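Local coordinates for protein intimin (Escherichia coli, PDB 1F00) that probably mediates adhesion of enteropathogenic bacteria to host cells by binding a receptor, with immunoglobulin-like domains leading to a C-type lectin-like domain, at residues T11-N16 and V91-T96; Q37-T42 and V75-S80. One frame throughout, in Å; residues are numbered along the deposited sequence.

Interaction 1: T11-N16 and V91-T96; sequences TTAVAN and VEFFTT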
loop_
_atom_site.group_PDB
_atom_site.type_symbol
_atom_site.label_atom_id
_atom_site.label_comp_id
_atom_site.label_asym_id
_atom_site.label_seq_id
_atom_site.Cartn_x
_atom_site.Cartn_y
_atom_site.Cartn_z
ATOM N N THR A 11 21.407 13.665 2.560
ATOM C CA THR A 11 20.673 14.857 2.140
ATOM C C THR A 11 19.158 14.738 2.303
ATOM O O THR A 11 18.409 15.644 1.927
ATOM C CB THR A 11 20.988 15.210 0.677
ATOM O OG1 THR A 11 20.556 14.146 -0.177
ATOM C CG2 THR A 11 22.483 15.414 0.500
ATOM N N THR A 12 18.708 13.621 2.862
ATOM C CA THR A 12 17.288 13.402 3.091
ATOM C C THR A 12 17.106 12.709 4.436
ATOM O O THR A 12 17.948 11.907 4.843
ATOM C CB THR A 12 16.666 12.530 1.977
ATOM O OG1 THR A 12 16.735 13.230 0.727
ATOM C CG2 THR A 12 15.222 12.230 2.281
ATOM N N ALA A 13 16.017 13.031 5.126
ATOM C CA ALA A 13 15.728 12.436 6.427
ATOM C C ALA A 13 14.243 12.552 6.748
ATOM O O ALA A 13 13.526 13.349 6.138
ATOM C CB ALA A 13 16.554 13.124 7.514
ATOM N N VAL A 14 13.785 11.762 7.713
ATOM C CA VAL A 14 12.382 11.777 8.109
ATOM C C VAL A 14 12.134 12.846 9.174
ATOM O O VAL A 14 12.920 12.998 10.110
ATOM C CB VAL A 14 11.952 10.399 8.671
ATOM C CG1 VAL A 14 10.464 10.409 8.986
ATOM C CG2 VAL A 14 12.282 9.306 7.676
ATOM N N ALA A 15 11.039 13.585 9.024
ATOM C CA ALA A 15 10.693 14.638 9.976
ATOM C C ALA A 15 9.985 14.070 11.205
ATOM O O ALA A 15 8.850 14.447 11.511
ATOM C CB ALA A 15 9.814 15.681 9.303
ATOM N N ASN A 16 10.662 13.164 11.907
ATOM C CA ASN A 16 10.101 12.544 13.102
ATOM C C ASN A 16 10.794 13.063 14.352
ATOM O O ASN A 16 10.564 12.567 15.456
ATOM C CB ASN A 16 10.240 11.020 13.041
ATOM C CG ASN A 16 11.670 10.568 12.839
ATOM O OD1 ASN A 16 12.615 11.289 13.162
ATOM N ND2 ASN A 16 11.839 9.357 12.316
ATOM N N VAL A 91 19.655 20.209 2.586
ATOM C CA VAL A 91 19.083 18.894 2.875
ATOM C C VAL A 91 17.565 19.014 2.957
ATOM O O VAL A 91 17.028 20.123 3.033
ATOM C CB VAL A 91 19.610 18.322 4.218
ATOM C CG1 VAL A 91 21.130 18.295 4.212
ATOM C CG2 VAL A 91 19.086 19.157 5.390
ATOM N N GLU A 92 16.868 17.880 2.941
ATOM C CA GLU A 92 15.410 17.904 3.013
ATOM C C GLU A 92 14.815 16.892 3.985
ATOM O O GLU A 92 15.235 15.731 4.035
ATOM C CB GLU A 92 14.804 17.631 1.637
ATOM C CG GLU A 92 15.415 18.405 0.493
ATOM C CD GLU A 92 14.821 17.993 -0.835
ATOM O OE1 GLU A 92 13.720 18.477 -1.173
ATOM O OE2 GLU A 92 15.448 17.167 -1.530
ATOM N N PHE A 93 13.828 17.339 4.754
ATOM C CA PHE A 93 13.139 16.456 5.675
ATOM C C PHE A 93 11.782 16.153 5.058
ATOM O O PHE A 93 11.154 17.028 4.451
ATOM C CB PHE A 93 12.972 17.110 7.048
ATOM C CG PHE A 93 14.253 17.211 7.823
ATOM C CD1 PHE A 93 15.100 18.303 7.658
ATOM C CD2 PHE A 93 14.636 16.187 8.688
ATOM C CE1 PHE A 93 16.310 18.377 8.340
ATOM C CE2 PHE A 93 15.844 16.250 9.374
ATOM C CZ PHE A 93 16.684 17.346 9.199
ATOM N N PHE A 94 11.337 14.909 5.193
ATOM C CA PHE A 94 10.056 14.518 4.628
ATOM C C PHE A 94 9.169 13.852 5.667
ATOM O O PHE A 94 9.651 13.182 6.585
ATOM C CB PHE A 94 10.271 13.570 3.439
ATOM C CG PHE A 94 10.909 14.228 2.242
ATOM C CD1 PHE A 94 10.172 15.075 1.423
ATOM C CD2 PHE A 94 12.251 14.008 1.939
ATOM C CE1 PHE A 94 10.760 15.694 0.318
ATOM C CE2 PHE A 94 12.851 14.620 0.841
ATOM C CZ PHE A 94 12.101 15.468 0.024
ATOM N N THR A 95 7.865 14.057 5.524
ATOM C CA THR A 95 6.892 13.464 6.427
ATOM C C THR A 95 7.040 11.945 6.389
ATOM O O THR A 95 7.532 11.388 5.410
ATOM C CB THR A 95 5.459 13.835 6.000
ATOM O OG1 THR A 95 5.220 15.220 6.291
ATOM C CG2 THR A 95 4.438 12.977 6.721
ATOM N N THR A 96 6.618 11.292 7.466
ATOM C CA THR A 96 6.666 9.837 7.577
ATOM C C THR A 96 5.813 9.188 6.486
ATOM O O THR A 96 4.649 9.551 6.306
ATOM C CB THR A 96 6.105 9.375 8.933
ATOM O OG1 THR A 96 6.827 10.012 9.991
ATOM C CG2 THR A 96 6.226 7.862 9.073
HETATM O O HOH W 1 17.713 16.356 -0.552
#
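Thr11 O is gripped twice. Glu92 N donates to Thr11 O at 2.9 Å from above the carbonyl plane. A water donates to the same oxygen and also, at 2.6 Å, to Glu92 OE2. Glu92 thus binds Thr11 O directly through its N and indirectly, through the water, by its carboxylate. The direct bond belongs to the parallel pairing of strands 12-14 and 91-94 in the first immunoglobulin-like domain. In such folds the first strand commonly switches sheets and runs beside the last one, and the pairing here is consistent with that. The strands are parallel, with 26° between their directions. Ala13 sits opposite Phe93 and bonds to the residues on both sides of it. Its N donates to Glu92 O. Ala13 O accepts from Phe94 N at 2.8 Å, nearly along the C=O axis. Ala15 N then donates to Phe94 O in the straightest bond of the ladder, with 168° at the hydrogen. Ala15 is also the centre of an inverse gamma turn, closed by a weak bond from Asn16 N to Val14 O, just past the last bridge at Val14.

The two sheet faces differ. On one, the small Ala13 CB lies 3.7 Å from Phe93 CE2, and the Val14 carbonyl oxygen meets the edge of that ring. Ile21 of strand 21-29 touches both Ala13 and Val91, which places this side against the core of the domain. On the other face, Asp171 touches Thr12 and Phe94, and Gln173 of strand 173-179 touches Val14 and Phe94. Both come from the next immunoglobulin-like domain, so the contact lies at a junction between domains. Thr12 CG2 is anti to the backbone N, with OG1 at chi1 -64°. Thr12 CG2 lies 3.5 Å from Phe94 CD2, at the ring edge and near its plane.

Interaction 2: Q37-T42 and V75-S80; sequences QEVTFT and VSARVS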
loop_
_atom_site.group_PDB
_atom_site.type_symbol
_atom_site.label_atom_id
_atom_site.label_comp_id
_atom_site.label_asym_id
_atom_site.label_seq_id
_atom_site.Cartn_x
_atom_site.Cartn_y
_atom_site.Cartn_z
ATOM N N GLN A 37 38.953 24.667 18.184
ATOM C CA GLN A 37 38.388 25.890 17.633
ATOM C C GLN A 37 36.873 25.818 17.767
ATOM O O GLN A 37 36.255 24.823 17.388
ATOM C CB GLN A 37 38.765 26.055 16.160
ATOM C CG GLN A 37 38.045 27.214 15.472
ATOM C CD GLN A 37 38.260 28.541 16.176
ATOM O OE1 GLN A 37 39.393 28.999 16.326
ATOM N NE2 GLN A 37 37.171 29.168 16.610
ATOM N N GLU A 38 36.280 26.875 18.305
ATOM C CA GLU A 38 34.843 26.918 18.487
ATOM C C GLU A 38 34.133 27.294 17.194
ATOM O O GLU A 38 34.466 28.292 16.555
ATOM C CB GLU A 38 34.482 27.923 19.583
ATOM C CG GLU A 38 33.009 27.919 19.972
ATOM C CD GLU A 38 32.690 28.919 21.071
ATOM O OE1 GLU A 38 31.551 28.892 21.587
ATOM O OE2 GLU A 38 33.574 29.733 21.418
ATOM N N VAL A 39 33.156 26.478 16.812
ATOM C CA VAL A 39 32.367 26.715 15.612
ATOM C C VAL A 39 30.896 26.801 16.015
ATOM O O VAL A 39 30.416 26.006 16.828
ATOM C CB VAL A 39 32.551 25.574 14.584
ATOM C CG1 VAL A 39 31.622 25.783 13.396
ATOM C CG2 VAL A 39 33.995 25.527 14.120
ATOM N N THR A 40 30.187 27.774 15.456
ATOM C CA THR A 40 28.776 27.952 15.766
ATOM C C THR A 40 27.890 27.665 14.555
ATOM O O THR A 40 28.132 28.166 13.451
ATOM C CB THR A 40 28.497 29.375 16.290
ATOM O OG1 THR A 40 27.083 29.612 16.317
ATOM C CG2 THR A 40 29.169 30.401 15.414
ATOM N N PHE A 41 26.861 26.849 14.775
ATOM C CA PHE A 41 25.940 26.469 13.715
ATOM C C PHE A 41 24.566 27.100 13.850
ATOM O O PHE A 41 24.123 27.460 14.943
ATOM C CB PHE A 41 25.768 24.949 13.674
ATOM C CG PHE A 41 27.046 24.195 13.469
ATOM C CD1 PHE A 41 27.943 24.025 14.514
ATOM C CD2 PHE A 41 27.340 23.633 12.237
ATOM C CE1 PHE A 41 29.117 23.298 14.334
ATOM C CE2 PHE A 41 28.510 22.906 12.048
ATOM C CZ PHE A 41 29.400 22.738 13.098
ATOM N N THR A 42 23.891 27.215 12.717
ATOM C CA THR A 42 22.556 27.780 12.667
ATOM C C THR A 42 21.808 27.056 11.561
ATOM O O THR A 42 22.420 26.535 10.626
ATOM C CB THR A 42 22.599 29.294 12.364
ATOM O OG1 THR A 42 23.337 29.526 11.158
ATOM C CG2 THR A 42 23.257 30.043 13.508
ATOM N N VAL A 75 21.791 24.583 6.722
ATOM C CA VAL A 75 22.661 24.775 7.871
ATOM C C VAL A 75 23.876 25.617 7.481
ATOM O O VAL A 75 24.422 25.476 6.383
ATOM C CB VAL A 75 23.148 23.423 8.426
ATOM C CG1 VAL A 75 24.205 23.642 9.494
ATOM C CG2 VAL A 75 21.969 22.650 9.007
ATOM N N SER A 76 24.282 26.498 8.387
ATOM C CA SER A 76 25.435 27.363 8.169
ATOM C C SER A 76 26.335 27.284 9.394
ATOM O O SER A 76 25.855 27.103 10.512
ATOM C CB SER A 76 24.995 28.813 7.959
ATOM O OG SER A 76 24.228 28.943 6.781
ATOM N N ALA A 77 27.638 27.409 9.173
ATOM C CA ALA A 77 28.604 27.363 10.257
ATOM C C ALA A 77 29.576 28.519 10.085
ATOM O O ALA A 77 29.767 29.023 8.979
ATOM C CB ALA A 77 29.358 26.038 10.238
ATOM N N ARG A 78 30.185 28.943 11.185
ATOM C CA ARG A 78 31.142 30.038 11.132
ATOM C C ARG A 78 32.179 29.898 12.231
ATOM O O ARG A 78 31.897 29.346 13.296
ATOM C CB ARG A 78 30.425 31.381 11.295
ATOM C CG ARG A 78 29.666 31.491 12.599
ATOM C CD ARG A 78 29.328 32.924 12.963
ATOM N NE ARG A 78 28.333 33.506 12.073
ATOM C CZ ARG A 78 27.892 34.755 12.171
ATOM N NH1 ARG A 78 28.362 35.548 13.125
ATOM N NH2 ARG A 78 26.987 35.213 11.316
ATOM N N VAL A 79 33.387 30.381 11.959
ATOM C CA VAL A 79 34.447 30.351 12.951
ATOM C C VAL A 79 33.993 31.338 14.028
ATOM O O VAL A 79 33.792 32.522 13.758
ATOM C CB VAL A 79 35.801 30.778 12.329
ATOM C CG1 VAL A 79 35.591 31.944 11.380
ATOM C CG2 VAL A 79 36.791 31.153 13.428
ATOM N N SER A 80 33.817 30.828 15.241
ATOM C CA SER A 80 33.333 31.609 16.378
ATOM C C SER A 80 33.567 33.127 16.387
ATOM O O SER A 80 32.611 33.900 16.321
ATOM C CB SER A 80 33.872 31.004 17.679
ATOM O OG SER A 80 33.021 31.314 18.768
#
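Phe41 and Ala77 face each other on the tightly packed side of this antiparallel pair. Their CA atoms are only 4.5 Å apart, as a non-hydrogen-bonded pair. Ala77 CB lies 3.7 Å from both Phe41 CD2 and Phe41 CE2. Val75 CG1 comes to the ring edge, near its plane, at 4.2 Å from Phe41 CD2. Val39 CG1 extends the apolar row to Ala77 CB. Val25 and Val27 of strand 21-29 and Val63 of strand 60-66 pack on this face, so it is one wall of the core between the two sheets of the immunoglobulin-like beta sandwich. Between the strands, Thr40 pairs with Arg78 and Thr42 with Ser76. Each pair makes two backbone bonds.

The opposite face is polar and more open to solvent, with Thr42 exposed and Thr40 and Arg78 partly so, though Ser76 is buried. Thr40 and Arg78 lie side by side there and point the same way. Arg78 NH2 makes a salt bridge to Asp85 OD2. Ser76 OG makes a hydrogen bond with Lys87 NZ.

At the far end, Glu38 O takes two donors from opposite faces of its plane. Ser80 N reaches Glu38 O at 2.9 Å. Gln37 NE2 reaches Glu38 O at 2.8 Å, with the oxygen close to the plane of the Gln37 amide. The Gln37 chain is bent at chi2 (56°), which carries CD back toward Val79 CG2. The extended Glu38 chain brings Glu38 OE2 to Ser80 OG, a weak bond of 3.1 Å.

Both interactions belong to the first immunoglobulin-like domain and share one mixed sheet. Strand 71-79 pairs with 38-43 in interaction 2 and, antiparallel, with 91-94, which interaction 1 then joins to 12-14. Within this sheet the four strands run 38-43, 71-79, 91-94, 12-14, with 52-54 beyond 38-43 and 86-87 also pairing with 71-79. Along the chain, interaction 2 is nested inside the loop that interaction 1 closes. Their centres are 23 Å apart and their nearest atoms about 6 Å apart, without touching. Strand 21-29 of the facing sheet packs against both. Interaction 1 ties the start of the domain to its end, near the following domain, while interaction 2 lies farther from the chain's centre.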